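Local coordinates for protein 4'-phospho-dehydrooxetanocin synthase (Bacillus megaterium, PDB 5UL3) that catalyses the oxidative ring contraction of dAMP to an oxetane aldehyde in oxetanocin A biosynthesis, using cobalamin, a [4Fe-4S] cluster and S-adenosylmethionine, at residues S144-L147 and R148-L152; V281-K284 and E285-T289; K448-S452 and E453-I457; K624-Y627 and S628-E631; D703-A706 and D707-G711. All blocks are in the same frame, centred on the assembly; numbering follows the deposited sequence.

How the contacts relate
Each contact is a short-range arrangement within one stretch of chain, and together they sample distant parts of a cobalamin-dependent radical SAM enzyme. Contacts 1 and 2, centres 11 Å apart, meet near the cobalamin: Tyr146 CD1 lies 3.4 Å from Glu286 O, and the side chains of Tyr146 and Val287 each come within about 4 Å of that of Glu242, a cobalamin-binding residue. Contact 3, its centre about 34 Å from that of contact 2, belongs to the radical SAM domain, where the side chain of Thr450 is about 9 Å from the iron-sulfur cluster. Contacts 4 and 5, away from these sites, join two C-terminal helices through Tyr629 OH and Asp707 OD2, 2.6 Å apart.

Contact 1: S144-L147 and R148-L152; sequences SSYL and RKEQL. With EDO (1,2-ethanediol), chain N.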
loop_
_atom_site.group_PDB
_atom_site.type_symbol
_atom_site.label_atom_id
_atom_site.label_comp_id
_atom_site.label_asym_id
_atom_site.label_seq_id
_atom_site.Cartn_x
_atom_site.Cartn_y
_atom_site.Cartn_z
ATOM N N SER A 144 1.633 -5.646 16.199
ATOM C CA SER A 144 2.394 -6.640 16.957
ATOM C C SER A 144 3.672 -6.051 17.524
ATOM O O SER A 144 3.966 -6.202 18.722
ATOM C CB SER A 144 2.713 -7.842 16.049
ATOM O OG SER A 144 3.602 -8.747 16.686
ATOM N N SER A 145 4.482 -5.405 16.679
ATOM C CA SER A 145 5.782 -4.961 17.175
ATOM C C SER A 145 5.649 -3.846 18.210
ATOM O O SER A 145 6.450 -3.786 19.159
ATOM C CB SER A 145 6.683 -4.531 16.022
ATOM O OG SER A 145 6.176 -3.360 15.361
ATOM N N TYR A 146 4.654 -2.975 18.051
ATOM C CA TYR A 146 4.374 -1.967 19.073
ATOM C C TYR A 146 4.080 -2.628 20.426
ATOM O O TYR A 146 4.664 -2.258 21.453
ATOM C CB TYR A 146 3.203 -1.080 18.617
ATOM C CG TYR A 146 2.686 -0.216 19.748
ATOM C CD1 TYR A 146 3.325 0.961 20.094
ATOM C CD2 TYR A 146 1.608 -0.639 20.522
ATOM C CE1 TYR A 146 2.874 1.727 21.169
ATOM C CE2 TYR A 146 1.161 0.105 21.597
ATOM C CZ TYR A 146 1.789 1.287 21.908
ATOM O OH TYR A 146 1.336 2.014 22.984
ATOM N N LEU A 147 3.170 -3.610 20.439
ATOM C CA LEU A 147 2.807 -4.280 21.687
ATOM C C LEU A 147 3.982 -5.051 22.282
ATOM O O LEU A 147 4.152 -5.081 23.514
ATOM C CB LEU A 147 1.630 -5.228 21.448
ATOM C CG LEU A 147 0.305 -4.539 21.110
ATOM C CD1 LEU A 147 -0.774 -5.599 20.775
ATOM C CD2 LEU A 147 -0.178 -3.626 22.234
ATOM N N ARG A 148 4.799 -5.696 21.433
ATOM C CA ARG A 148 5.958 -6.421 21.958
ATOM C C ARG A 148 6.999 -5.474 22.537
ATOM O O ARG A 148 7.575 -5.751 23.603
ATOM C CB ARG A 148 6.582 -7.307 20.865
ATOM C CG ARG A 148 5.664 -8.449 20.462
ATOM C CD ARG A 148 6.273 -9.293 19.345
ATOM N NE ARG A 148 5.434 -10.446 19.030
ATOM C CZ ARG A 148 5.547 -11.156 17.908
ATOM N NH1 ARG A 148 6.456 -10.824 16.997
ATOM N NH2 ARG A 148 4.749 -12.187 17.692
ATOM N N LYS A 149 7.263 -4.355 21.856
ATOM C CA LYS A 149 8.274 -3.435 22.359
ATOM C C LYS A 149 7.843 -2.814 23.681
ATOM O O LYS A 149 8.660 -2.659 24.592
ATOM C CB LYS A 149 8.581 -2.341 21.336
ATOM C CG LYS A 149 9.637 -1.344 21.835
ATOM C CD LYS A 149 10.004 -0.311 20.744
ATOM C CE LYS A 149 11.178 0.591 21.204
ATOM N NZ LYS A 149 12.034 1.031 20.042
ATOM N N GLU A 150 6.561 -2.491 23.821
ATOM C CA GLU A 150 6.042 -2.009 25.099
ATOM C C GLU A 150 5.856 -3.129 26.127
ATOM O O GLU A 150 5.531 -2.843 27.289
ATOM C CB GLU A 150 4.717 -1.289 24.872
ATOM C CG GLU A 150 4.860 0.023 24.111
ATOM C CD GLU A 150 5.486 1.129 24.953
ATOM O OE1 GLU A 150 5.441 1.059 26.204
ATOM O OE2 GLU A 150 6.030 2.074 24.345
ATOM N N GLN A 151 6.068 -4.373 25.717
ATOM C CA GLN A 151 5.884 -5.567 26.533
ATOM C C GLN A 151 4.505 -5.581 27.177
ATOM O O GLN A 151 4.345 -5.830 28.372
ATOM C CB GLN A 151 7.010 -5.705 27.567
ATOM C CG GLN A 151 8.396 -5.573 26.924
ATOM C CD GLN A 151 9.539 -6.106 27.786
ATOM O OE1 GLN A 151 9.317 -6.817 28.763
ATOM N NE2 GLN A 151 10.765 -5.740 27.434
ATOM N N LEU A 152 3.487 -5.321 26.351
ATOM C CA LEU A 152 2.108 -5.258 26.809
ATOM C C LEU A 152 1.348 -6.566 26.624
ATOM O O LEU A 152 0.369 -6.799 27.340
ATOM C CB LEU A 152 1.359 -4.130 26.080
ATOM C CG LEU A 152 1.828 -2.702 26.404
ATOM C CD1 LEU A 152 1.161 -1.712 25.459
ATOM C CD2 LEU A 152 1.551 -2.322 27.855
HETATM C C1 EDO N . 6.517 5.404 25.799
HETATM O O1 EDO N . 7.038 4.696 24.672
HETATM C C2 EDO N . 7.026 4.724 27.063
HETATM O O2 EDO N . 6.949 3.298 26.910
HETATM O O HOH W 1 3.384 3.929 23.726
#
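Tyr146 swings its CG away from the backbone N (chi1 168°) and Glu150 folds at chi2 (-73°), which sets a glutamate methylene over the tyrosine ring one helical turn back. This is the C-terminal end of helix 138-149, the crossover helix of a beta-alpha-beta unit in the Rossmann-fold cobalamin domain. Glu150 CG lies over one face of the tyrosine ring, off toward the rim and 4.2 Å from the centroid, a CH-pi contact. The same two residues are joined at their polar ends by a water, 2.9 Å from Tyr146 OH and more weakly bound to Glu150 OE2. A 1,2-ethanediol, probably from the crystallisation liquor, spans both carboxylate oxygens. On another side of the helix the extended Arg148 chain brings its guanidinium flat against Ser144, OG sitting 3.3 Å from Arg148 CZ over the centre of the plane. Both groups have polar partners beyond this pair: Arg148 forms a salt bridge with Asp293, and Ser144 OG bonds to Ser291. Gln151, with positive phi, ends the helix in a Schellman motif. The chain then turns back so that Leu152 N donates to Leu147 O at 2.9 Å, while Leu152 CD1 packs 4.0 Å from Leu147 CD2.

Contact 2: V281-K284 and E285-T289; sequences VNFK and EEVPT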
loop_
_atom_site.group_PDB
_atom_site.type_symbol
_atom_site.label_atom_id
_atom_site.label_comp_id
_atom_site.label_asym_id
_atom_site.label_seq_id
_atom_site.Cartn_x
_atom_site.Cartn_y
_atom_site.Cartn_z
ATOM N N VAL A 281 -0.726 8.508 16.950
ATOM C CA VAL A 281 0.391 7.753 17.513
ATOM C C VAL A 281 1.703 8.513 17.340
ATOM O O VAL A 281 1.954 9.149 16.309
ATOM C CB VAL A 281 0.453 6.359 16.861
ATOM C CG1 VAL A 281 1.758 5.628 17.244
ATOM C CG2 VAL A 281 -0.757 5.531 17.301
ATOM N N ASN A 282 2.556 8.453 18.362
ATOM C CA ASN A 282 3.899 9.019 18.271
ATOM C C ASN A 282 4.753 8.059 17.438
ATOM O O ASN A 282 5.579 7.293 17.947
ATOM C CB ASN A 282 4.460 9.248 19.670
ATOM C CG ASN A 282 5.848 9.826 19.648
ATOM O OD1 ASN A 282 6.318 10.298 18.611
ATOM N ND2 ASN A 282 6.518 9.803 20.801
ATOM N N PHE A 283 4.520 8.099 16.116
ATOM C CA PHE A 283 5.132 7.145 15.188
ATOM C C PHE A 283 6.648 7.255 15.195
ATOM O O PHE A 283 7.346 6.234 15.133
ATOM C CB PHE A 283 4.582 7.389 13.774
ATOM C CG PHE A 283 5.022 6.384 12.747
ATOM C CD1 PHE A 283 4.634 5.055 12.840
ATOM C CD2 PHE A 283 5.788 6.784 11.656
ATOM C CE1 PHE A 283 5.019 4.119 11.865
ATOM C CE2 PHE A 283 6.174 5.870 10.692
ATOM C CZ PHE A 283 5.786 4.534 10.798
ATOM N N LYS A 284 7.170 8.484 15.313
ATOM C CA LYS A 284 8.592 8.801 15.262
ATOM C C LYS A 284 9.440 7.794 16.016
ATOM O O LYS A 284 10.479 7.340 15.512
ATOM C CB LYS A 284 8.853 10.191 15.834
ATOM C CG LYS A 284 10.327 10.502 15.969
ATOM C CD LYS A 284 10.581 12.006 15.957
ATOM C CE LYS A 284 12.067 12.312 15.774
ATOM N NZ LYS A 284 12.309 13.771 15.565
ATOM N N GLU A 285 8.998 7.426 17.215
ATOM C CA GLU A 285 9.827 6.593 18.071
ATOM C C GLU A 285 9.104 5.463 18.796
ATOM O O GLU A 285 9.767 4.715 19.516
ATOM C CB GLU A 285 10.531 7.465 19.117
ATOM C CG GLU A 285 9.576 8.343 19.910
ATOM C CD GLU A 285 10.258 9.597 20.428
ATOM O OE1 GLU A 285 9.733 10.227 21.381
ATOM O OE2 GLU A 285 11.324 9.947 19.874
ATOM N N GLU A 286 7.794 5.300 18.647
ATOM C CA GLU A 286 7.140 4.237 19.395
ATOM C C GLU A 286 6.808 3.016 18.554
ATOM O O GLU A 286 6.458 1.986 19.126
ATOM C CB GLU A 286 5.870 4.753 20.063
ATOM C CG GLU A 286 6.213 5.828 21.109
ATOM C CD GLU A 286 5.015 6.297 21.902
ATOM O OE1 GLU A 286 3.934 5.698 21.775
ATOM O OE2 GLU A 286 5.165 7.280 22.656
ATOM N N VAL A 287 6.886 3.101 17.231
ATOM C CA VAL A 287 6.502 1.979 16.383
ATOM C C VAL A 287 7.784 1.407 15.779
ATOM O O VAL A 287 8.425 2.059 14.933
ATOM C CB VAL A 287 5.492 2.388 15.302
ATOM C CG1 VAL A 287 5.142 1.192 14.441
ATOM C CG2 VAL A 287 4.212 2.916 15.957
ATOM N N PRO A 288 8.221 0.221 16.214
ATOM C CA PRO A 288 9.489 -0.329 15.722
ATOM C C PRO A 288 9.287 -1.139 14.452
ATOM O O PRO A 288 8.182 -1.202 13.905
ATOM C CB PRO A 288 9.945 -1.230 16.881
ATOM C CG PRO A 288 8.619 -1.798 17.390
ATOM C CD PRO A 288 7.568 -0.684 17.179
ATOM N N THR A 289 10.369 -1.762 13.981
ATOM C CA THR A 289 10.349 -2.732 12.884
ATOM C C THR A 289 9.091 -3.594 12.918
ATOM O O THR A 289 8.774 -4.150 13.970
ATOM C CB THR A 289 11.585 -3.635 12.988
ATOM O OG1 THR A 289 12.766 -2.826 13.077
ATOM C CG2 THR A 289 11.669 -4.604 11.774
HETATM O O HOH W 2 9.287 4.404 15.612
#
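Asn282 ND2 is gripped by two carboxylates, donating to Glu285 OE1 at 3.3 Å and, weakly, to Glu286 OE2 at 3.4 Å. The first acceptor lies in the amide plane, yet the amide reaches OE1 on its anti side and 33° out of the carboxylate plane. Glu285 gets there with CG between its backbone N and carbonyl carbon (chi1 53°) and the rest of the chain extended. The other oxygen of Glu286, OE1, is hydrogen-bonded to Tyr243 OH. Asn282 holds the N-cap position of the short helix 283-286, although its side chain makes no capping bond. The i to i+4 backbone bond of this short helix runs from Glu286 N to Asn282 O, at 3.1 Å. Among the apolar groups, Val287 CB lies 3.7 Å from Phe283 CD1, approaching the ring obliquely. Val287 CG2 also meets Val281 CG1 at 3.9 Å, the two valine side chains crossing at about a right angle. Val287 and Val281 both touch Glu242, which binds cobalamin.

Contact 3: K448-S452 and E453-I457; sequences KGTTS and EQNII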
loop_
_atom_site.group_PDB
_atom_site.type_symbol
_atom_site.label_atom_id
_atom_site.label_comp_id
_atom_site.label_asym_id
_atom_site.label_seq_id
_atom_site.Cartn_x
_atom_site.Cartn_y
_atom_site.Cartn_z
ATOM N N LYS A 448 -5.946 18.818 -6.922
ATOM C CA LYS A 448 -4.538 18.430 -6.985
ATOM C C LYS A 448 -3.590 19.603 -6.787
ATOM O O LYS A 448 -2.443 19.394 -6.374
ATOM C CB LYS A 448 -4.223 17.748 -8.327
ATOM C CG LYS A 448 -4.909 16.407 -8.572
ATOM C CD LYS A 448 -4.516 15.352 -7.532
ATOM C CE LYS A 448 -3.014 15.142 -7.460
ATOM N NZ LYS A 448 -2.688 13.921 -6.658
ATOM N N GLY A 449 -4.032 20.831 -7.070
ATOM C CA GLY A 449 -3.187 21.993 -6.874
ATOM C C GLY A 449 -2.122 22.199 -7.932
ATOM O O GLY A 449 -1.338 23.151 -7.826
ATOM N N THR A 450 -2.081 21.359 -8.955
ATOM C CA THR A 450 -1.049 21.360 -9.977
ATOM C C THR A 450 -1.603 21.831 -11.314
ATOM O O THR A 450 -2.822 21.920 -11.532
ATOM C CB THR A 450 -0.460 19.945 -10.124
ATOM O OG1 THR A 450 -1.536 19.030 -10.349
ATOM C CG2 THR A 450 0.300 19.533 -8.879
ATOM N N THR A 451 -0.691 22.110 -12.241
ATOM C CA THR A 451 -1.069 22.367 -13.625
ATOM C C THR A 451 -0.570 21.242 -14.521
ATOM O O THR A 451 0.317 20.465 -14.153
ATOM C CB THR A 451 -0.504 23.697 -14.149
ATOM O OG1 THR A 451 0.921 23.612 -14.219
ATOM C CG2 THR A 451 -0.893 24.854 -13.237
ATOM N N SER A 452 -1.155 21.189 -15.717
ATOM C CA SER A 452 -0.717 20.247 -16.740
ATOM C C SER A 452 0.777 20.389 -17.023
ATOM O O SER A 452 1.524 19.404 -16.994
ATOM C CB SER A 452 -1.533 20.471 -18.016
ATOM O OG SER A 452 -1.276 19.443 -18.944
ATOM N N GLU A 453 1.240 21.615 -17.293
ATOM C CA GLU A 453 2.654 21.782 -17.619
ATOM C C GLU A 453 3.551 21.405 -16.440
ATOM O O GLU A 453 4.644 20.855 -16.636
ATOM C CB GLU A 453 2.939 23.213 -18.079
ATOM C CG GLU A 453 4.274 23.356 -18.810
ATOM C CD GLU A 453 4.265 22.714 -20.202
ATOM O OE1 GLU A 453 3.172 22.568 -20.789
ATOM O OE2 GLU A 453 5.356 22.355 -20.709
ATOM N N GLN A 454 3.117 21.701 -15.211
ATOM C CA GLN A 454 3.902 21.319 -14.041
ATOM C C GLN A 454 4.059 19.808 -13.960
ATOM O O GLN A 454 5.123 19.304 -13.583
ATOM C CB GLN A 454 3.241 21.845 -12.776
ATOM C CG GLN A 454 3.845 21.401 -11.453
ATOM C CD GLN A 454 3.038 21.980 -10.290
ATOM O OE1 GLN A 454 1.929 22.456 -10.502
ATOM N NE2 GLN A 454 3.574 21.926 -9.079
ATOM N N ASN A 455 3.001 19.070 -14.301
ATOM C CA ASN A 455 3.096 17.612 -14.296
ATOM C C ASN A 455 4.113 17.126 -15.323
ATOM O O ASN A 455 4.910 16.224 -15.036
ATOM C CB ASN A 455 1.721 17.009 -14.571
ATOM C CG ASN A 455 0.812 17.063 -13.363
ATOM O OD1 ASN A 455 1.253 16.876 -12.239
ATOM N ND2 ASN A 455 -0.466 17.297 -13.591
ATOM N N ILE A 456 4.086 17.700 -16.533
ATOM C CA ILE A 456 5.069 17.347 -17.560
ATOM C C ILE A 456 6.485 17.530 -17.025
ATOM O O ILE A 456 7.340 16.645 -17.149
ATOM C CB ILE A 456 4.845 18.188 -18.829
ATOM C CG1 ILE A 456 3.542 17.795 -19.533
ATOM C CG2 ILE A 456 6.057 18.082 -19.756
ATOM C CD1 ILE A 456 3.575 16.370 -20.144
ATOM N N ILE A 457 6.752 18.682 -16.405
ATOM C CA ILE A 457 8.107 18.961 -15.948
ATOM C C ILE A 457 8.518 18.010 -14.826
ATOM O O ILE A 457 9.671 17.576 -14.768
ATOM C CB ILE A 457 8.234 20.436 -15.530
ATOM C CG1 ILE A 457 8.122 21.330 -16.770
ATOM C CG2 ILE A 457 9.565 20.680 -14.815
ATOM C CD1 ILE A 457 7.786 22.778 -16.444
HETATM O O HOH W 3 -0.843 16.403 -10.357
#
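Thr451 and Gln454 exchange two hydrogen bonds as a capping box at the start of helix 452-464, in the radical SAM domain. Thr451 OG1 accepts from Gln454 N at 3.1 Å, giving a first-turn amide a side-chain acceptor. In return, Gln454 OE1 accepts from Thr451 N at 3.2 Å, with the donor tilted 21° from the plane of the side-chain carbonyl. The glutamine reaches back because its CG is anti to the backbone N (chi1 173°) and its chain is extended beyond CG. Its other amide atom, NE2, donates to Tyr404 O, so both ends of the amide are used and its rotation is fixed. Gln454 OE1 also rests against Thr450, 3.2 Å from Thr450 CA, while Thr450 CG2 lies alongside the amide carbon.

The next amides are satisfied by backbone carbonyls: Asn455 N donates to Thr451 O at 3.0 Å and Ile456 N to Ser452 O. Ser452 N is taken by Asn440 OD1, its OG by Gly438 O, and Glu453 forms a salt bridge with Arg495. The side chains of Thr450 and Asn455 cross at about a right angle and are linked by a water, which accepts from Thr450 OG1 at 2.7 Å and donates to Asn455 OD1 at 2.9 Å.

Contact 4: K624-Y627 and S628-E631; sequences KKLY and SYME
Among the hydrogen bonds, Lys625 O is doubly engaged: Tyr629 N donates to it at 3.1 Å, and Ser628 OG at 2.8 Å, the hydroxyl lying in the carbonyl plane on a lone pair. Ser628 can fold back in this way because its OG sits between the backbone N and carbonyl carbon (chi1 87°). The same oxygen also lies 3.5 Å above the centre of the Tyr629 ring. Van der Waals contacts follow the turns of helix 620-648, part of the C-terminal helix bundle. Lys625, bent at chi2 and chi3, lays its methylenes beside the phenol, CG 3.4 Å from Tyr629 OH, a hydroxyl that is hydrogen-bonded to Asp707; Leu626 CD2 packs 3.8 Å from Tyr629 CE2. Met630 curls its methyl back toward Tyr627, Met630 CE 4.1 Å from Tyr627 CD1, and its side chain also touches Met608 and Ile611 of helix 588-617. The carboxylate of Glu631 meets the edge of the Tyr627 ring, OE2 3.5 Å from Tyr627 CE2, with the two planes turned 54° apart.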
loop_
_atom_site.group_PDB
_atom_site.type_symbol
_atom_site.label_atom_id
_atom_site.label_comp_id
_atom_site.label_asym_id
_atom_site.label_seq_id
_atom_site.Cartn_x
_atom_site.Cartn_y
_atom_site.Cartn_z
ATOM N N LYS A 624 10.167 -10.244 -25.194
ATOM C CA LYS A 624 10.086 -9.013 -25.964
ATOM C C LYS A 624 8.919 -9.048 -26.945
ATOM O O LYS A 624 8.265 -8.025 -27.168
ATOM C CB LYS A 624 11.423 -8.752 -26.658
ATOM C CG LYS A 624 12.552 -8.567 -25.640
ATOM C CD LYS A 624 13.921 -8.318 -26.271
ATOM C CE LYS A 624 14.976 -7.937 -25.201
ATOM N NZ LYS A 624 15.500 -9.062 -24.317
ATOM N N LYS A 625 8.621 -10.217 -27.516
ATOM C CA LYS A 625 7.474 -10.333 -28.415
ATOM C C LYS A 625 6.162 -10.072 -27.669
ATOM O O LYS A 625 5.340 -9.243 -28.092
ATOM C CB LYS A 625 7.486 -11.726 -29.068
ATOM C CG LYS A 625 6.364 -11.974 -30.066
ATOM C CD LYS A 625 6.383 -10.977 -31.201
ATOM C CE LYS A 625 7.522 -11.224 -32.166
ATOM N NZ LYS A 625 7.413 -10.341 -33.357
ATOM N N LEU A 626 5.968 -10.750 -26.537
ATOM C CA LEU A 626 4.772 -10.550 -25.724
ATOM C C LEU A 626 4.668 -9.111 -25.232
ATOM O O LEU A 626 3.568 -8.559 -25.134
ATOM C CB LEU A 626 4.790 -11.506 -24.537
ATOM C CG LEU A 626 4.698 -12.995 -24.886
ATOM C CD1 LEU A 626 5.142 -13.884 -23.725
ATOM C CD2 LEU A 626 3.269 -13.329 -25.301
ATOM N N TYR A 627 5.799 -8.498 -24.890
ATOM C CA TYR A 627 5.758 -7.106 -24.463
ATOM C C TYR A 627 5.299 -6.207 -25.599
ATOM O O TYR A 627 4.530 -5.257 -25.377
ATOM C CB TYR A 627 7.126 -6.672 -23.935
ATOM C CG TYR A 627 7.057 -5.370 -23.143
ATOM C CD1 TYR A 627 6.704 -5.375 -21.804
ATOM C CD2 TYR A 627 7.356 -4.160 -23.744
ATOM C CE1 TYR A 627 6.643 -4.196 -21.073
ATOM C CE2 TYR A 627 7.295 -2.961 -23.024
ATOM C CZ TYR A 627 6.941 -2.995 -21.693
ATOM O OH TYR A 627 6.874 -1.821 -20.977
ATOM N N SER A 628 5.725 -6.511 -26.834
ATOM C CA SER A 628 5.320 -5.686 -27.961
ATOM C C SER A 628 3.811 -5.763 -28.172
ATOM O O SER A 628 3.190 -4.762 -28.552
ATOM C CB SER A 628 6.083 -6.085 -29.234
ATOM O OG SER A 628 5.422 -7.138 -29.924
ATOM N N TYR A 629 3.206 -6.932 -27.934
ATOM C CA TYR A 629 1.745 -7.015 -27.946
ATOM C C TYR A 629 1.143 -6.064 -26.916
ATOM O O TYR A 629 0.178 -5.349 -27.198
ATOM C CB TYR A 629 1.264 -8.419 -27.624
ATOM C CG TYR A 629 1.785 -9.544 -28.484
ATOM C CD1 TYR A 629 2.116 -9.358 -29.817
ATOM C CD2 TYR A 629 1.921 -10.802 -27.937
ATOM C CE1 TYR A 629 2.594 -10.459 -30.593
ATOM C CE2 TYR A 629 2.381 -11.865 -28.673
ATOM C CZ TYR A 629 2.711 -11.691 -29.998
ATOM O OH TYR A 629 3.164 -12.808 -30.691
ATOM N N MET A 630 1.682 -6.086 -25.699
ATOM C CA MET A 630 1.158 -5.221 -24.645
ATOM C C MET A 630 1.312 -3.747 -24.997
ATOM O O MET A 630 0.406 -2.950 -24.736
ATOM C CB MET A 630 1.839 -5.555 -23.320
ATOM C CG MET A 630 1.278 -6.822 -22.695
ATOM S SD MET A 630 2.120 -7.300 -21.174
ATOM C CE MET A 630 3.575 -7.989 -21.864
ATOM N N GLU A 631 2.448 -3.358 -25.592
ATOM C CA GLU A 631 2.609 -1.971 -26.027
ATOM C C GLU A 631 1.581 -1.600 -27.080
ATOM O O GLU A 631 1.030 -0.494 -27.068
ATOM C CB GLU A 631 4.005 -1.740 -26.607
ATOM C CG GLU A 631 5.167 -1.925 -25.645
ATOM C CD GLU A 631 6.498 -1.738 -26.354
ATOM O OE1 GLU A 631 6.693 -2.356 -27.428
ATOM O OE2 GLU A 631 7.326 -0.948 -25.863
#

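Contact 5: D703-A706 and D707-G711; sequences DVEA and DLNKG. With EDO (1,2-ethanediol), chain K; EDO (1,2-ethanediol), chain B.
The backbone keeps regular i to i+4 bonding from Asp707 N to Asp703 O through Lys710 N to Ala706 O, the last at 2.8 Å, before Gly711 adopts positive phi. Lys710, Asp707 and Asp703 share one 1,2-ethanediol, probably from the crystallisation liquor. Its O2 donates to Asp707 OD1 at 2.8 Å and receives a bond from Lys710 NZ at 2.7 Å, while O1 donates to Asp703 OD1 at 3.0 Å. The other oxygen, Asp707 OD2, is hydrogen-bonded to Tyr629 of helix 620-648. The diol thus bridges an ammonium and two carboxylates whose charged groups do not meet directly. Lys710 reaches it with CG anti to its carbonyl carbon (chi1 -66°) and the chain extended beyond, which lays CG 3.1 Å from Ala706 O and runs the methylenes past Ala706 CB. A second diol donates to Asp703 OD2.

These residues form the end of helix 683-709 in the C-terminal helix bundle, closed by a Schellman motif in which Gly711 N also bonds to Leu708 O. The positive phi of Gly711 is a conformation glycine adopts readily. Around the helix, Glu705 and Asn709 are joined through a water that donates to Glu705 OE2 at 3.0 Å and accepts from Asn709 ND2 at 3.0 Å. Their carboxylate and amide planes lie 36° apart, with Glu705 CG 3.8 Å from Asn709 ND2. Glu705 OE1 turns instead to a salt bridge with Arg702.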
loop_
_atom_site.group_PDB
_atom_site.type_symbol
_atom_site.label_atom_id
_atom_site.label_comp_id
_atom_site.label_asym_id
_atom_site.label_seq_id
_atom_site.Cartn_x
_atom_site.Cartn_y
_atom_site.Cartn_z
ATOM N N ASP A 703 -1.918 -11.296 -35.354
ATOM C CA ASP A 703 -0.475 -11.501 -35.241
ATOM C C ASP A 703 -0.137 -12.407 -34.062
ATOM O O ASP A 703 0.738 -13.271 -34.176
ATOM C CB ASP A 703 0.266 -10.162 -35.105
ATOM C CG ASP A 703 0.301 -9.359 -36.404
ATOM O OD1 ASP A 703 0.172 -9.946 -37.497
ATOM O OD2 ASP A 703 0.488 -8.127 -36.329
ATOM N N VAL A 704 -0.793 -12.205 -32.909
ATOM C CA VAL A 704 -0.573 -13.067 -31.749
ATOM C C VAL A 704 -0.906 -14.512 -32.096
ATOM O O VAL A 704 -0.168 -15.449 -31.760
ATOM C CB VAL A 704 -1.412 -12.591 -30.545
ATOM C CG1 VAL A 704 -1.178 -13.517 -29.336
ATOM C CG2 VAL A 704 -1.099 -11.143 -30.205
ATOM N N GLU A 705 -2.047 -14.703 -32.755
ATOM C CA GLU A 705 -2.497 -16.035 -33.140
ATOM C C GLU A 705 -1.490 -16.697 -34.077
ATOM O O GLU A 705 -1.118 -17.861 -33.886
ATOM C CB GLU A 705 -3.878 -15.915 -33.792
ATOM C CG GLU A 705 -4.383 -17.209 -34.441
ATOM C CD GLU A 705 -5.686 -17.010 -35.207
ATOM O OE1 GLU A 705 -5.786 -16.057 -36.006
ATOM O OE2 GLU A 705 -6.619 -17.809 -34.992
ATOM N N ALA A 706 -1.031 -15.960 -35.091
ATOM C CA ALA A 706 -0.063 -16.515 -36.035
ATOM C C ALA A 706 1.256 -16.830 -35.349
ATOM O O ALA A 706 1.869 -17.872 -35.614
ATOM C CB ALA A 706 0.157 -15.548 -37.196
ATOM N N ASP A 707 1.717 -15.942 -34.461
ATOM C CA ASP A 707 2.957 -16.223 -33.749
ATOM C C ASP A 707 2.815 -17.461 -32.885
ATOM O O ASP A 707 3.762 -18.249 -32.739
ATOM C CB ASP A 707 3.371 -15.018 -32.885
ATOM C CG ASP A 707 3.943 -13.877 -33.696
ATOM O OD1 ASP A 707 4.406 -14.104 -34.835
ATOM O OD2 ASP A 707 3.950 -12.734 -33.182
ATOM N N LEU A 708 1.640 -17.651 -32.287
ATOM C CA LEU A 708 1.420 -18.846 -31.490
ATOM C C LEU A 708 1.446 -20.088 -32.377
ATOM O O LEU A 708 2.127 -21.073 -32.070
ATOM C CB LEU A 708 0.090 -18.737 -30.747
ATOM C CG LEU A 708 -0.363 -19.961 -29.957
ATOM C CD1 LEU A 708 0.687 -20.345 -28.923
ATOM C CD2 LEU A 708 -1.699 -19.640 -29.274
ATOM N N ASN A 709 0.718 -20.043 -33.501
ATOM C CA ASN A 709 0.684 -21.202 -34.402
ATOM C C ASN A 709 2.058 -21.519 -34.986
ATOM O O ASN A 709 2.395 -22.697 -35.178
ATOM C CB ASN A 709 -0.327 -20.948 -35.519
ATOM C CG ASN A 709 -1.758 -20.937 -35.014
ATOM O OD1 ASN A 709 -2.063 -21.523 -33.977
ATOM N ND2 ASN A 709 -2.635 -20.297 -35.753
ATOM N N LYS A 710 2.865 -20.494 -35.266
ATOM C CA LYS A 710 4.213 -20.689 -35.788
ATOM C C LYS A 710 5.209 -21.167 -34.740
ATOM O O LYS A 710 6.350 -21.482 -35.096
ATOM C CB LYS A 710 4.737 -19.388 -36.406
ATOM C CG LYS A 710 3.998 -18.929 -37.640
ATOM C CD LYS A 710 4.445 -17.529 -38.036
ATOM C CE LYS A 710 3.608 -16.990 -39.192
ATOM N NZ LYS A 710 3.884 -15.540 -39.440
ATOM N N GLY A 711 4.835 -21.208 -33.466
ATOM C CA GLY A 711 5.798 -21.530 -32.436
ATOM C C GLY A 711 6.711 -20.386 -32.035
ATOM O O GLY A 711 7.701 -20.624 -31.342
HETATM C C1 EDO K . 2.610 -11.873 -38.671
HETATM O O1 EDO K . 1.280 -12.287 -39.000
HETATM C C2 EDO K . 2.979 -12.416 -37.296
HETATM O O2 EDO K . 3.365 -13.793 -37.393
HETATM C C1 EDO B . -0.317 -3.961 -35.998
HETATM O O1 EDO B . -1.529 -3.367 -36.477
HETATM C C2 EDO B . -0.658 -5.239 -35.244
HETATM O O2 EDO B . 0.531 -5.792 -34.665
HETATM O O HOH W 4 -5.619 -20.584 -35.383
#